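Local coordinates for MobA-like NTP transferase domain-containing protein (Thermus thermophilus, PDB 2DPW) that is of uncharacterised function but probably acts as a nucleotidyltransferase of the MobA-like NTP transferase kind, at residues Leu80-Ile94 / Asn147-Leu160. Numbering follows the deposited sequence.
Sequences LEHVEGRVLVATGDI and NLLLLDKSLFRKAL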
ATOM      1  N   LEU A  80      -5.165   6.427 -11.973  1.00 46.30           N
ATOM      2  CA  LEU A  80      -5.428   7.797 -11.544  1.00 43.69           C
ATOM      3  C   LEU A  80      -6.194   8.574 -12.608  1.00 49.56           C
ATOM      4  O   LEU A  80      -7.061   9.384 -12.285  1.00 43.02           O
ATOM      5  CB  LEU A  80      -4.114   8.512 -11.222  1.00 41.01           C
ATOM      6  CG  LEU A  80      -3.526   8.220  -9.839  1.00 45.07           C
ATOM      7  CD1 LEU A  80      -2.105   8.746  -9.737  1.00 35.10           C
ATOM      8  CD2 LEU A  80      -4.401   8.863  -8.788  1.00 28.78           C
ATOM      9  N   GLU A  81      -5.865   8.325 -13.876  1.00 55.25           N
ATOM     10  CA  GLU A  81      -6.532   8.994 -14.987  1.00 54.66           C
ATOM     11  C   GLU A  81      -8.038   8.772 -14.875  1.00 59.45           C
ATOM     12  O   GLU A  81      -8.836   9.596 -15.319  1.00 59.29           O
ATOM     13  CB  GLU A  81      -6.055   8.431 -16.333  1.00 59.45           C
ATOM     14  CG  GLU A  81      -4.590   8.679 -16.676  1.00 73.45           C
ATOM     15  CD  GLU A  81      -4.213   8.171 -18.070  1.00 81.27           C
ATOM     16  OE1 GLU A  81      -4.930   7.301 -18.615  1.00 76.49           O
ATOM     17  OE2 GLU A  81      -3.186   8.637 -18.614  1.00 90.52           O
ATOM     18  N   HIS A  82      -8.422   7.654 -14.267  1.00 59.13           N
ATOM     19  CA  HIS A  82      -9.831   7.316 -14.127  1.00 52.00           C
ATOM     20  C   HIS A  82     -10.475   7.607 -12.772  1.00 43.97           C
ATOM     21  O   HIS A  82     -11.537   7.078 -12.467  1.00 48.24           O
ATOM     22  CB  HIS A  82     -10.045   5.841 -14.481  1.00 55.59           C
ATOM     23  CG  HIS A  82      -9.612   5.483 -15.868  1.00 64.90           C
ATOM     24  ND1 HIS A  82      -8.293   5.269 -16.206  1.00 68.66           N
ATOM     25  CD2 HIS A  82     -10.324   5.326 -17.011  1.00 57.98           C
ATOM     26  CE1 HIS A  82      -8.209   4.995 -17.497  1.00 61.76           C
ATOM     27  NE2 HIS A  82      -9.428   5.025 -18.007  1.00 65.23           N
ATOM     28  N   VAL A  83      -9.857   8.437 -11.949  1.00 38.25           N
ATOM     29  CA  VAL A  83     -10.474   8.732 -10.663  1.00 39.15           C
ATOM     30  C   VAL A  83     -10.388  10.211 -10.327  1.00 39.64           C
ATOM     31  O   VAL A  83      -9.734  10.975 -11.029  1.00 43.96           O
ATOM     32  CB  VAL A  83      -9.828   7.907  -9.521  1.00 42.39           C
ATOM     33  CG1 VAL A  83      -9.862   6.432  -9.865  1.00 41.01           C
ATOM     34  CG2 VAL A  83      -8.402   8.364  -9.281  1.00 46.84           C
ATOM     35  N   GLU A  84     -11.063  10.612  -9.256  1.00 39.03           N
ATOM     36  CA  GLU A  84     -11.052  12.004  -8.824  1.00 39.76           C
ATOM     37  C   GLU A  84     -11.152  12.078  -7.305  1.00 41.80           C
ATOM     38  O   GLU A  84     -11.650  11.151  -6.663  1.00 54.60           O
ATOM     39  CB  GLU A  84     -12.222  12.770  -9.451  1.00 48.30           C
ATOM     40  CG  GLU A  84     -12.201  12.880 -10.989  1.00 72.86           C
ATOM     41  CD  GLU A  84     -11.062  13.750 -11.531  1.00 84.68           C
ATOM     42  OE1 GLU A  84     -10.744  14.790 -10.907  1.00 91.04           O
ATOM     43  OE2 GLU A  84     -10.498  13.401 -12.592  1.00 79.19           O
ATOM     44  N   GLY A  85     -10.659  13.176  -6.738  1.00 41.47           N
ATOM     45  CA  GLY A  85     -10.714  13.379  -5.299  1.00 32.27           C
ATOM     46  C   GLY A  85      -9.636  12.688  -4.496  1.00 37.56           C
ATOM     47  O   GLY A  85      -8.491  12.584  -4.938  1.00 47.69           O
ATOM     48  N   ARG A  86      -9.995  12.235  -3.297  1.00 41.64           N
ATOM     49  CA  ARG A  86      -9.052  11.526  -2.439  1.00 40.41           C
ATOM     50  C   ARG A  86      -9.274  10.051  -2.722  1.00 43.78           C
ATOM     51  O   ARG A  86     -10.410   9.579  -2.682  1.00 47.20           O
ATOM     52  CB  ARG A  86      -9.317  11.822  -0.968  1.00 27.10           C
ATOM     53  CG  ARG A  86      -8.098  11.599  -0.096  1.00 51.66           C
ATOM     54  CD  ARG A  86      -8.291  12.074   1.345  1.00 62.33           C
ATOM     55  NE  ARG A  86      -9.270  11.258   2.064  1.00 76.36           N
ATOM     56  CZ  ARG A  86      -9.465  11.298   3.379  1.00 78.81           C
ATOM     57  NH1 ARG A  86      -8.743  12.117   4.136  1.00 90.89           N
ATOM     58  NH2 ARG A  86     -10.383  10.518   3.940  1.00 59.84           N
ATOM     59  N   VAL A  87      -8.196   9.334  -3.031  1.00 47.11           N
ATOM     60  CA  VAL A  87      -8.277   7.912  -3.352  1.00 39.78           C
ATOM     61  C   VAL A  87      -7.381   7.022  -2.514  1.00 37.85           C
ATOM     62  O   VAL A  87      -6.241   7.367  -2.203  1.00 32.08           O
ATOM     63  CB  VAL A  87      -7.941   7.658  -4.833  1.00 44.68           C
ATOM     64  CG1 VAL A  87      -7.902   6.153  -5.121  1.00 48.89           C
ATOM     65  CG2 VAL A  87      -8.980   8.337  -5.713  1.00 63.89           C
ATOM     66  N   LEU A  88      -7.918   5.863  -2.159  1.00 34.22           N
ATOM     67  CA  LEU A  88      -7.180   4.899  -1.376  1.00 32.99           C
ATOM     68  C   LEU A  88      -6.605   3.840  -2.294  1.00 29.90           C
ATOM     69  O   LEU A  88      -7.314   3.199  -3.065  1.00 34.92           O
ATOM     70  CB  LEU A  88      -8.083   4.252  -0.334  1.00 32.34           C
ATOM     71  CG  LEU A  88      -7.412   3.159   0.498  1.00 33.32           C
ATOM     72  CD1 LEU A  88      -6.192   3.723   1.211  1.00 40.78           C
ATOM     73  CD2 LEU A  88      -8.402   2.606   1.493  1.00 31.69           C
ATOM     74  N   VAL A  89      -5.299   3.668  -2.216  1.00 32.00           N
ATOM     75  CA  VAL A  89      -4.647   2.691  -3.046  1.00 31.62           C
ATOM     76  C   VAL A  89      -4.313   1.480  -2.221  1.00 30.27           C
ATOM     77  O   VAL A  89      -4.001   1.589  -1.035  1.00 28.15           O
ATOM     78  CB  VAL A  89      -3.357   3.246  -3.640  1.00 30.14           C
ATOM     79  CG1 VAL A  89      -2.727   2.213  -4.565  1.00 25.11           C
ATOM     80  CG2 VAL A  89      -3.655   4.533  -4.377  1.00 29.15           C
ATOM     81  N   ALA A  90      -4.381   0.323  -2.862  1.00 29.60           N
ATOM     82  CA  ALA A  90      -4.069  -0.929  -2.199  1.00 33.55           C
ATOM     83  C   ALA A  90      -3.578  -1.980  -3.176  1.00 32.86           C
ATOM     84  O   ALA A  90      -3.958  -1.989  -4.352  1.00 32.95           O
ATOM     85  CB  ALA A  90      -5.288  -1.447  -1.471  1.00 20.19           C
ATOM     86  N   THR A  91      -2.713  -2.853  -2.676  1.00 27.95           N
ATOM     87  CA  THR A  91      -2.202  -3.961  -3.468  1.00 34.43           C
ATOM     88  C   THR A  91      -3.214  -5.106  -3.319  1.00 30.57           C
ATOM     89  O   THR A  91      -3.942  -5.175  -2.327  1.00 31.28           O
ATOM     90  CB  THR A  91      -0.845  -4.432  -2.950  1.00 35.98           C
ATOM     91  OG1 THR A  91      -0.978  -4.871  -1.591  1.00 44.13           O
ATOM     92  CG2 THR A  91       0.161  -3.311  -3.031  1.00 20.85           C
ATOM     93  N   GLY A  92      -3.256  -6.006  -4.291  1.00 26.51           N
ATOM     94  CA  GLY A  92      -4.209  -7.096  -4.212  1.00 31.07           C
ATOM     95  C   GLY A  92      -3.791  -8.334  -3.437  1.00 34.09           C
ATOM     96  O   GLY A  92      -4.405  -9.385  -3.613  1.00 39.61           O
ATOM     97  N   ASP A  93      -2.782  -8.226  -2.571  1.00 31.17           N
ATOM     98  CA  ASP A  93      -2.313  -9.388  -1.816  1.00 37.02           C
ATOM     99  C   ASP A  93      -2.409  -9.277  -0.298  1.00 44.18           C
ATOM    100  O   ASP A  93      -1.593  -9.845   0.431  1.00 39.71           O
ATOM    101  CB  ASP A  93      -0.874  -9.706  -2.203  1.00 41.01           C
ATOM    102  CG  ASP A  93       0.097  -8.676  -1.698  1.00 48.37           C
ATOM    103  OD1 ASP A  93      -0.307  -7.498  -1.575  1.00 44.15           O
ATOM    104  OD2 ASP A  93       1.263  -9.046  -1.435  1.00 61.80           O
ATOM    105  N   ILE A  94      -3.391  -8.525   0.179  1.00 40.98           N
ATOM    106  CA  ILE A  94      -3.610  -8.392   1.607  1.00 41.57           C
ATOM    107  C   ILE A  94      -5.051  -8.834   1.808  1.00 46.94           C
ATOM    108  O   ILE A  94      -5.935  -8.019   2.053  1.00 52.94           O
ATOM    109  CB  ILE A  94      -3.418  -6.938   2.105  1.00 42.76           C
ATOM    110  CG1 ILE A  94      -3.957  -5.937   1.070  1.00 35.84           C
ATOM    111  CG2 ILE A  94      -1.943  -6.704   2.443  1.00 24.27           C
ATOM    112  CD1 ILE A  94      -4.029  -4.487   1.574  1.00 20.17           C
ATOM    113  N   ASN A 147       0.106  -1.619   3.075  1.00 38.61           N
ATOM    114  CA  ASN A 147       0.057  -1.914   1.677  1.00 34.57           C
ATOM    115  C   ASN A 147      -1.062  -1.054   1.123  1.00 32.78           C
ATOM    116  O   ASN A 147      -1.670  -1.358   0.102  1.00 45.81           O
ATOM    117  CB  ASN A 147      -0.260  -3.390   1.506  1.00 44.38           C
ATOM    118  CG  ASN A 147       0.950  -4.318   1.800  1.00 46.27           C
ATOM    119  OD1 ASN A 147       1.968  -4.252   1.120  1.00 58.79           O
ATOM    120  ND2 ASN A 147       0.818  -5.193   2.801  1.00 67.27           N
ATOM    121  N   LEU A 148      -1.360   0.002   1.867  1.00 43.01           N
ATOM    122  CA  LEU A 148      -2.393   0.960   1.516  1.00 41.48           C
ATOM    123  C   LEU A 148      -1.749   2.322   1.422  1.00 39.13           C
ATOM    124  O   LEU A 148      -0.796   2.615   2.140  1.00 46.32           O
ATOM    125  CB  LEU A 148      -3.480   1.026   2.596  1.00 39.71           C
ATOM    126  CG  LEU A 148      -4.382  -0.164   2.944  1.00 51.69           C
ATOM    127  CD1 LEU A 148      -5.353   0.321   4.004  1.00 40.90           C
ATOM    128  CD2 LEU A 148      -5.151  -0.700   1.724  1.00 29.17           C
ATOM    129  N   LEU A 149      -2.280   3.145   0.533  1.00 35.84           N
ATOM    130  CA  LEU A 149      -1.788   4.502   0.364  1.00 34.53           C
ATOM    131  C   LEU A 149      -2.961   5.401   0.006  1.00 35.54           C
ATOM    132  O   LEU A 149      -3.638   5.196  -1.005  1.00 40.47           O
ATOM    133  CB  LEU A 149      -0.737   4.581  -0.737  1.00 37.75           C
ATOM    134  CG  LEU A 149      -0.012   5.926  -0.825  1.00 36.80           C
ATOM    135  CD1 LEU A 149       0.888   6.124   0.389  1.00 39.41           C
ATOM    136  CD2 LEU A 149       0.807   5.955  -2.093  1.00 30.00           C
ATOM    137  N   LEU A 150      -3.190   6.397   0.848  1.00 31.22           N
ATOM    138  CA  LEU A 150      -4.277   7.345   0.674  1.00 34.63           C
ATOM    139  C   LEU A 150      -3.779   8.614  -0.048  1.00 40.56           C
ATOM    140  O   LEU A 150      -2.927   9.347   0.464  1.00 44.92           O
ATOM    141  CB  LEU A 150      -4.845   7.680   2.055  1.00 28.03           C
ATOM    142  CG  LEU A 150      -6.089   8.557   2.118  1.00 40.16           C
ATOM    143  CD1 LEU A 150      -7.143   8.077   1.128  1.00 32.79           C
ATOM    144  CD2 LEU A 150      -6.618   8.529   3.535  1.00 31.53           C
ATOM    145  N   LEU A 151      -4.315   8.877  -1.237  1.00 38.00           N
ATOM    146  CA  LEU A 151      -3.870  10.037  -2.008  1.00 43.53           C
ATOM    147  C   LEU A 151      -4.916  11.049  -2.396  1.00 44.69           C
ATOM    148  O   LEU A 151      -6.077  10.724  -2.640  1.00 40.22           O
ATOM    149  CB  LEU A 151      -3.221   9.614  -3.326  1.00 36.05           C
ATOM    150  CG  LEU A 151      -2.095   8.598  -3.394  1.00 44.48           C
ATOM    151  CD1 LEU A 151      -1.812   8.356  -4.856  1.00 24.74           C
ATOM    152  CD2 LEU A 151      -0.849   9.087  -2.629  1.00 45.16           C
ATOM    153  N   ASP A 152      -4.472  12.294  -2.478  1.00 50.10           N
ATOM    154  CA  ASP A 152      -5.329  13.357  -2.937  1.00 49.10           C
ATOM    155  C   ASP A 152      -4.812  13.514  -4.364  1.00 44.78           C
ATOM    156  O   ASP A 152      -3.825  14.212  -4.593  1.00 43.97           O
ATOM    157  CB  ASP A 152      -5.081  14.628  -2.161  1.00 49.00           C
ATOM    158  CG  ASP A 152      -6.039  15.704  -2.545  1.00 56.97           C
ATOM    159  OD1 ASP A 152      -7.191  15.660  -2.066  1.00 61.60           O
ATOM    160  OD2 ASP A 152      -5.658  16.576  -3.353  1.00 49.23           O
ATOM    161  N   LYS A 153      -5.455  12.811  -5.299  1.00 40.15           N
ATOM    162  CA  LYS A 153      -5.080  12.820  -6.718  1.00 47.25           C
ATOM    163  C   LYS A 153      -4.585  14.197  -7.137  1.00 50.13           C
ATOM    164  O   LYS A 153      -3.456  14.345  -7.619  1.00 53.22           O
ATOM    165  CB  LYS A 153      -6.268  12.473  -7.618  1.00 33.48           C
ATOM    166  CG  LYS A 153      -5.936  12.679  -9.096  1.00 40.24           C
ATOM    167  CD  LYS A 153      -7.065  12.293 -10.025  1.00 44.80           C
ATOM    168  CE  LYS A 153      -6.647  12.482 -11.470  1.00 36.63           C
ATOM    169  NZ  LYS A 153      -7.741  12.234 -12.431  1.00 51.13           N
ATOM    170  N   SER A 154      -5.459  15.190  -6.972  1.00 52.50           N
ATOM    171  CA  SER A 154      -5.191  16.576  -7.313  1.00 47.61           C
ATOM    172  C   SER A 154      -3.953  17.140  -6.669  1.00 50.08           C
ATOM    173  O   SER A 154      -3.216  17.852  -7.326  1.00 57.84           O
ATOM    174  CB  SER A 154      -6.361  17.424  -6.882  1.00 48.41           C
ATOM    175  OG  SER A 154      -6.935  16.933  -5.677  1.00 67.83           O
ATOM    176  N   LEU A 155      -3.725  16.872  -5.388  1.00 49.29           N
ATOM    177  CA  LEU A 155      -2.532  17.421  -4.737  1.00 45.36           C
ATOM    178  C   LEU A 155      -1.284  16.679  -5.181  1.00 47.91           C
ATOM    179  O   LEU A 155      -0.203  17.239  -5.365  1.00 47.17           O
ATOM    180  CB  LEU A 155      -2.652  17.295  -3.226  1.00 38.89           C
ATOM    181  CG  LEU A 155      -3.633  18.171  -2.458  1.00 47.34           C
ATOM    182  CD1 LEU A 155      -3.700  17.749  -0.995  1.00 40.24           C
ATOM    183  CD2 LEU A 155      -3.178  19.591  -2.584  1.00 34.40           C
ATOM    184  N   PHE A 156      -1.454  15.384  -5.335  1.00 53.92           N
ATOM    185  CA  PHE A 156      -0.367  14.521  -5.719  1.00 57.39           C
ATOM    186  C   PHE A 156       0.082  14.739  -7.148  1.00 62.78           C
ATOM    187  O   PHE A 156       1.272  14.697  -7.448  1.00 65.32           O
ATOM    188  CB  PHE A 156      -0.784  13.074  -5.533  1.00 60.92           C
ATOM    189  CG  PHE A 156       0.366  12.146  -5.412  1.00 75.22           C
ATOM    190  CD1 PHE A 156       1.350  12.381  -4.454  1.00 77.10           C
ATOM    191  CD2 PHE A 156       0.483  11.045  -6.252  1.00 75.43           C
ATOM    192  CE1 PHE A 156       2.440  11.537  -4.335  1.00 82.27           C
ATOM    193  CE2 PHE A 156       1.567  10.189  -6.143  1.00 81.75           C
ATOM    194  CZ  PHE A 156       2.552  10.436  -5.179  1.00 83.52           C
ATOM    195  N   ARG A 157      -0.891  14.948  -8.028  1.00 71.53           N
ATOM    196  CA  ARG A 157      -0.649  15.177  -9.447  1.00 64.47           C
ATOM    197  C   ARG A 157       0.710  15.815  -9.730  1.00 56.07           C
ATOM    198  O   ARG A 157       1.435  15.380 -10.622  1.00 57.28           O
ATOM    199  CB  ARG A 157      -1.778  16.057 -10.012  1.00 65.43           C
ATOM    200  CG  ARG A 157      -1.576  16.544 -11.433  1.00 69.20           C
ATOM    201  CD  ARG A 157      -2.710  17.454 -11.872  1.00 77.91           C
ATOM    202  NE  ARG A 157      -3.926  16.731 -12.240  1.00 94.62           N
ATOM    203  CZ  ARG A 157      -3.996  15.804 -13.195  1.00101.03           C
ATOM    204  NH1 ARG A 157      -2.915  15.467 -13.889  1.00105.00           N
ATOM    205  NH2 ARG A 157      -5.154  15.215 -13.464  1.00107.89           N
ATOM    206  N   LYS A 158       1.065  16.826  -8.945  1.00 51.36           N
ATOM    207  CA  LYS A 158       2.319  17.547  -9.133  1.00 54.78           C
ATOM    208  C   LYS A 158       3.607  16.921  -8.562  1.00 56.60           C
ATOM    209  O   LYS A 158       4.705  17.412  -8.823  1.00 56.76           O
ATOM    210  CB  LYS A 158       2.151  18.982  -8.606  1.00 56.80           C
ATOM    211  CG  LYS A 158       1.812  19.093  -7.121  1.00 63.81           C
ATOM    212  CD  LYS A 158       1.809  20.546  -6.648  1.00 72.47           C
ATOM    213  CE  LYS A 158       2.125  20.647  -5.145  1.00 76.30           C
ATOM    214  NZ  LYS A 158       0.938  20.905  -4.252  1.00 79.35           N
ATOM    215  N   ALA A 159       3.489  15.835  -7.809  1.00 52.28           N
ATOM    216  CA  ALA A 159       4.670  15.205  -7.233  1.00 46.58           C
ATOM    217  C   ALA A 159       5.089  13.966  -7.999  1.00 48.45           C
ATOM    218  O   ALA A 159       6.170  13.418  -7.775  1.00 52.11           O
ATOM    219  CB  ALA A 159       4.406  14.848  -5.793  1.00 46.05           C
ATOM    220  N   LEU A 160       4.232  13.530  -8.910  1.00 41.83           N
ATOM    221  CA  LEU A 160       4.504  12.340  -9.689  1.00 42.70           C
ATOM    222  C   LEU A 160       5.871  12.293 -10.355  1.00 43.16           C
ATOM    223  O   LEU A 160       6.469  11.234 -10.457  1.00 43.41           O
ATOM    224  CB  LEU A 160       3.411  12.147 -10.727  1.00 50.47           C
ATOM    225  CG  LEU A 160       2.036  11.820 -10.135  1.00 57.71           C
ATOM    226  CD1 LEU A 160       0.996  11.916 -11.241  1.00 63.30           C
ATOM    227  CD2 LEU A 160       2.025  10.428  -9.518  1.00 27.94           C
TER
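Lys153 reaches across to the end of helix 72-81 and the loop after it, and its ammonium group makes three polar contacts there. Lys153 NZ donates to Val83 O at 2.7 Å, nearly along the C=O axis, and to Leu80 O at 2.9 Å, whose other face receives Val83 N. Lys153 NZ also forms a salt bridge with Glu84 OE2 at 3.0 Å, approaching this oxygen from above the carboxylate plane. A lysine suits this place because its chain, with CG anti to the backbone N (chi1 172°) and extended beyond, carries the charge past Leu80 CD2 to one carbonyl in the last turn of helix 72-81 and another in the loop that follows. A methionine in its place would probably leave Glu84 without its counter-charge and both carbonyls without this donor.

Backbone bonds join strands 86-91 and 148-152 as an antiparallel pair. Val87 and Leu151 exchange two, as do Val89 and Leu149, so these are the hydrogen-bonded pairs.

Apolar packing follows the two sheet faces. On one, Leu150 CD2 lies 4.0 Å above the centre of the Arg86 guanidinium, whose NH2 bonds Leu106 O; Ala90 CB packs against Leu148 CD2, which also meets Ile94 CD1. Helix 99-108 packs against Leu88, Leu148 and Leu150 here. On the other, beta-branched Val89 meets Leu149 CB and Leu151 CD1, while Leu151 CD2 covers one face of the Phe156 ring.

Strand 86-91 also pairs in parallel with 4-8, and 148-152 runs antiparallel to 114-120, the mixed central sheet expected of the Rossmann-like GT-A fold of MobA-type transferases.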